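Local coordinates for protein synaptotagmin-1 (PDB 7ATP) that helps keep the plant plasma membrane intact under freezing and osmotic stress, and binds calcium, and probably phospholipid, through a C2 domain, at residues E75-D80 and P87-M92. Numbering follows the deposited sequence.
Sequences EFSVYD and PEKMGM. With CA (calcium ion), chain C; CA (calcium ion), chain B.
Asp80 and Glu88 pair through two backbone hydrogen bonds, Asp80 N to Glu88 O at 2.8 Å and Glu88 N to Asp80 O at 3.0 Å, where the antiparallel strands 75-80 and 88-92 run into the loop that joins them. The first is almost straight, 174° at the hydrogen. Farther along the hairpin the register slips by one residue: Val78 O takes the amide of Met90 while Val78 N gives its hydrogen to Gly91 O, so Met90 and Gly91 together face Val78 in a classic beta bulge. Gly91 takes backbone angles (phi 134°) at which the carbonyl O of Met90 occupies the space a side chain needs. Strand 88-96 is the outermost of its four-stranded sheet in the C2 beta sandwich; on the other side of strand 73-80 lies strand 31-37.

The calcium site sits at the loop end of this hairpin. Asp80 bridges the two ions from one side, its CG swung away from the backbone N (chi1 161°), with OD1 binding one calcium at 2.3 Å and OD2 the other at 2.5 Å. Glu88, extended beyond CG, reaches alongside and puts OE2 2.2 Å from that second calcium. The two carboxylate oxygens, Asp80 OD2 and Glu88 OE2, are thus drawn close by the shared ion, which should offset their mutual repulsion. Lys23 O, Asp24 and Glu82 add further ligands around them, while Asp30 and Trp81 O join Asp80 at the first ion.

Lys89 folds across one face of the Tyr79 ring, its CD 4.0 Å from the centroid in a CH-pi contact offset toward the rim. Pro87 CB meets Tyr79 CB. On the sheet face of Val78 and Asp80, the buried Met90 runs extended as far as its sulfur, SD, which lies 3.5 Å from Asp80 CB and also brushes Val78 CG1.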
loop_
_atom_site.group_PDB
_atom_site.type_symbol
_atom_site.label_atom_id
_atom_site.label_comp_id
_atom_site.label_asym_id
_atom_site.label_seq_id
_atom_site.Cartn_x
_atom_site.Cartn_y
_atom_site.Cartn_z
ATOM N N GLU A 75 -4.228 -4.511 2.519
ATOM C CA GLU A 75 -5.039 -3.498 1.860
ATOM C C GLU A 75 -4.187 -2.246 1.672
ATOM O O GLU A 75 -3.697 -1.676 2.652
ATOM C CB GLU A 75 -6.285 -3.195 2.693
ATOM C CG GLU A 75 -6.995 -4.445 3.234
ATOM C CD GLU A 75 -7.968 -4.152 4.390
ATOM O OE1 GLU A 75 -7.869 -3.056 4.992
ATOM O OE2 GLU A 75 -8.830 -5.019 4.701
ATOM N N PHE A 76 -3.983 -1.838 0.420
ATOM C CA PHE A 76 -3.233 -0.633 0.073
ATOM C C PHE A 76 -4.206 0.405 -0.454
ATOM O O PHE A 76 -4.890 0.156 -1.448
ATOM C CB PHE A 76 -2.179 -0.912 -0.993
ATOM C CG PHE A 76 -1.117 -1.876 -0.563
ATOM C CD1 PHE A 76 0.090 -1.418 -0.075
ATOM C CD2 PHE A 76 -1.327 -3.233 -0.651
ATOM C CE1 PHE A 76 1.048 -2.270 0.332
ATOM C CE2 PHE A 76 -0.353 -4.112 -0.249
ATOM C CZ PHE A 76 0.841 -3.636 0.243
ATOM N N SER A 77 -4.264 1.566 0.192
ATOM C CA SER A 77 -5.154 2.646 -0.228
ATOM C C SER A 77 -4.322 3.878 -0.538
ATOM O O SER A 77 -3.531 4.317 0.304
ATOM C CB SER A 77 -6.177 2.977 0.857
ATOM O OG SER A 77 -6.705 1.790 1.406
ATOM N N VAL A 78 -4.490 4.430 -1.734
ATOM C CA VAL A 78 -3.747 5.613 -2.147
ATOM C C VAL A 78 -4.648 6.826 -2.007
ATOM O O VAL A 78 -5.719 6.880 -2.622
ATOM C CB VAL A 78 -3.240 5.496 -3.584
ATOM C CG1 VAL A 78 -2.452 6.742 -3.932
ATOM C CG2 VAL A 78 -2.407 4.279 -3.724
ATOM N N TYR A 79 -4.195 7.809 -1.227
ATOM C CA TYR A 79 -4.948 9.021 -0.961
ATOM C C TYR A 79 -4.154 10.244 -1.386
ATOM O O TYR A 79 -2.913 10.246 -1.390
ATOM C CB TYR A 79 -5.291 9.150 0.520
ATOM C CG TYR A 79 -6.273 8.139 1.055
ATOM C CD1 TYR A 79 -7.641 8.352 0.968
ATOM C CD2 TYR A 79 -5.832 6.995 1.710
ATOM C CE1 TYR A 79 -8.551 7.434 1.490
ATOM C CE2 TYR A 79 -6.725 6.079 2.238
ATOM C CZ TYR A 79 -8.085 6.297 2.125
ATOM O OH TYR A 79 -8.967 5.371 2.652
ATOM N N ASP A 80 -4.888 11.291 -1.723
ATOM C CA ASP A 80 -4.334 12.603 -2.030
ATOM C C ASP A 80 -4.565 13.533 -0.840
ATOM O O ASP A 80 -5.698 13.934 -0.558
ATOM C CB ASP A 80 -4.958 13.142 -3.304
ATOM C CG ASP A 80 -4.794 14.646 -3.447
ATOM O OD1 ASP A 80 -3.708 15.181 -3.154
ATOM O OD2 ASP A 80 -5.758 15.280 -3.896
ATOM N N PRO A 87 -8.093 13.834 3.396
ATOM C CA PRO A 87 -7.517 13.349 2.140
ATOM C C PRO A 87 -8.619 12.735 1.298
ATOM O O PRO A 87 -9.627 12.269 1.833
ATOM C CB PRO A 87 -6.504 12.296 2.599
ATOM C CG PRO A 87 -6.121 12.754 3.969
ATOM C CD PRO A 87 -7.424 13.241 4.562
ATOM N N GLU A 88 -8.445 12.772 -0.023
ATOM C CA GLU A 88 -9.405 12.163 -0.931
ATOM C C GLU A 88 -8.821 10.902 -1.534
ATOM O O GLU A 88 -7.689 10.907 -2.026
ATOM C CB GLU A 88 -9.839 13.122 -2.033
ATOM C CG GLU A 88 -8.769 13.639 -2.936
ATOM C CD GLU A 88 -9.345 14.444 -4.094
ATOM O OE1 GLU A 88 -10.267 13.938 -4.783
ATOM O OE2 GLU A 88 -8.890 15.591 -4.310
ATOM N N LYS A 89 -9.596 9.827 -1.480
ATOM C CA LYS A 89 -9.173 8.554 -2.030
ATOM C C LYS A 89 -8.764 8.726 -3.483
ATOM O O LYS A 89 -9.344 9.532 -4.217
ATOM C CB LYS A 89 -10.305 7.534 -1.920
ATOM C CG LYS A 89 -9.957 6.143 -2.444
ATOM C CD LYS A 89 -8.989 5.413 -1.522
ATOM C CE LYS A 89 -9.611 4.122 -0.989
ATOM N NZ LYS A 89 -10.905 4.379 -0.288
ATOM N N MET A 90 -7.734 7.983 -3.892
ATOM C CA MET A 90 -7.325 7.916 -5.287
ATOM C C MET A 90 -7.407 6.510 -5.870
ATOM O O MET A 90 -7.118 6.323 -7.057
ATOM C CB MET A 90 -5.898 8.441 -5.455
ATOM C CG MET A 90 -5.767 9.900 -5.153
ATOM S SD MET A 90 -4.043 10.331 -5.199
ATOM C CE MET A 90 -3.725 10.469 -6.958
ATOM N N GLY A 91 -7.784 5.521 -5.080
ATOM C CA GLY A 91 -7.785 4.154 -5.545
ATOM C C GLY A 91 -7.150 3.243 -4.528
ATOM O O GLY A 91 -6.429 3.705 -3.639
ATOM N N MET A 92 -7.411 1.952 -4.644
ATOM C CA MET A 92 -6.904 0.992 -3.687
ATOM C C MET A 92 -6.728 -0.341 -4.391
ATOM O O MET A 92 -7.087 -0.504 -5.560
ATOM C CB MET A 92 -7.838 0.882 -2.479
ATOM C CG MET A 92 -9.294 0.643 -2.821
ATOM S SD MET A 92 -9.668 -1.094 -3.122
ATOM C CE MET A 92 -9.011 -1.826 -1.623
HETATM CA CA CA C . -7.312 17.164 -4.223
HETATM CA CA CA B . -4.068 17.478 -2.848
HETATM O O HOH W 1 -3.964 19.643 -2.218
HETATM O O HOH W 2 -8.348 19.272 -4.531
#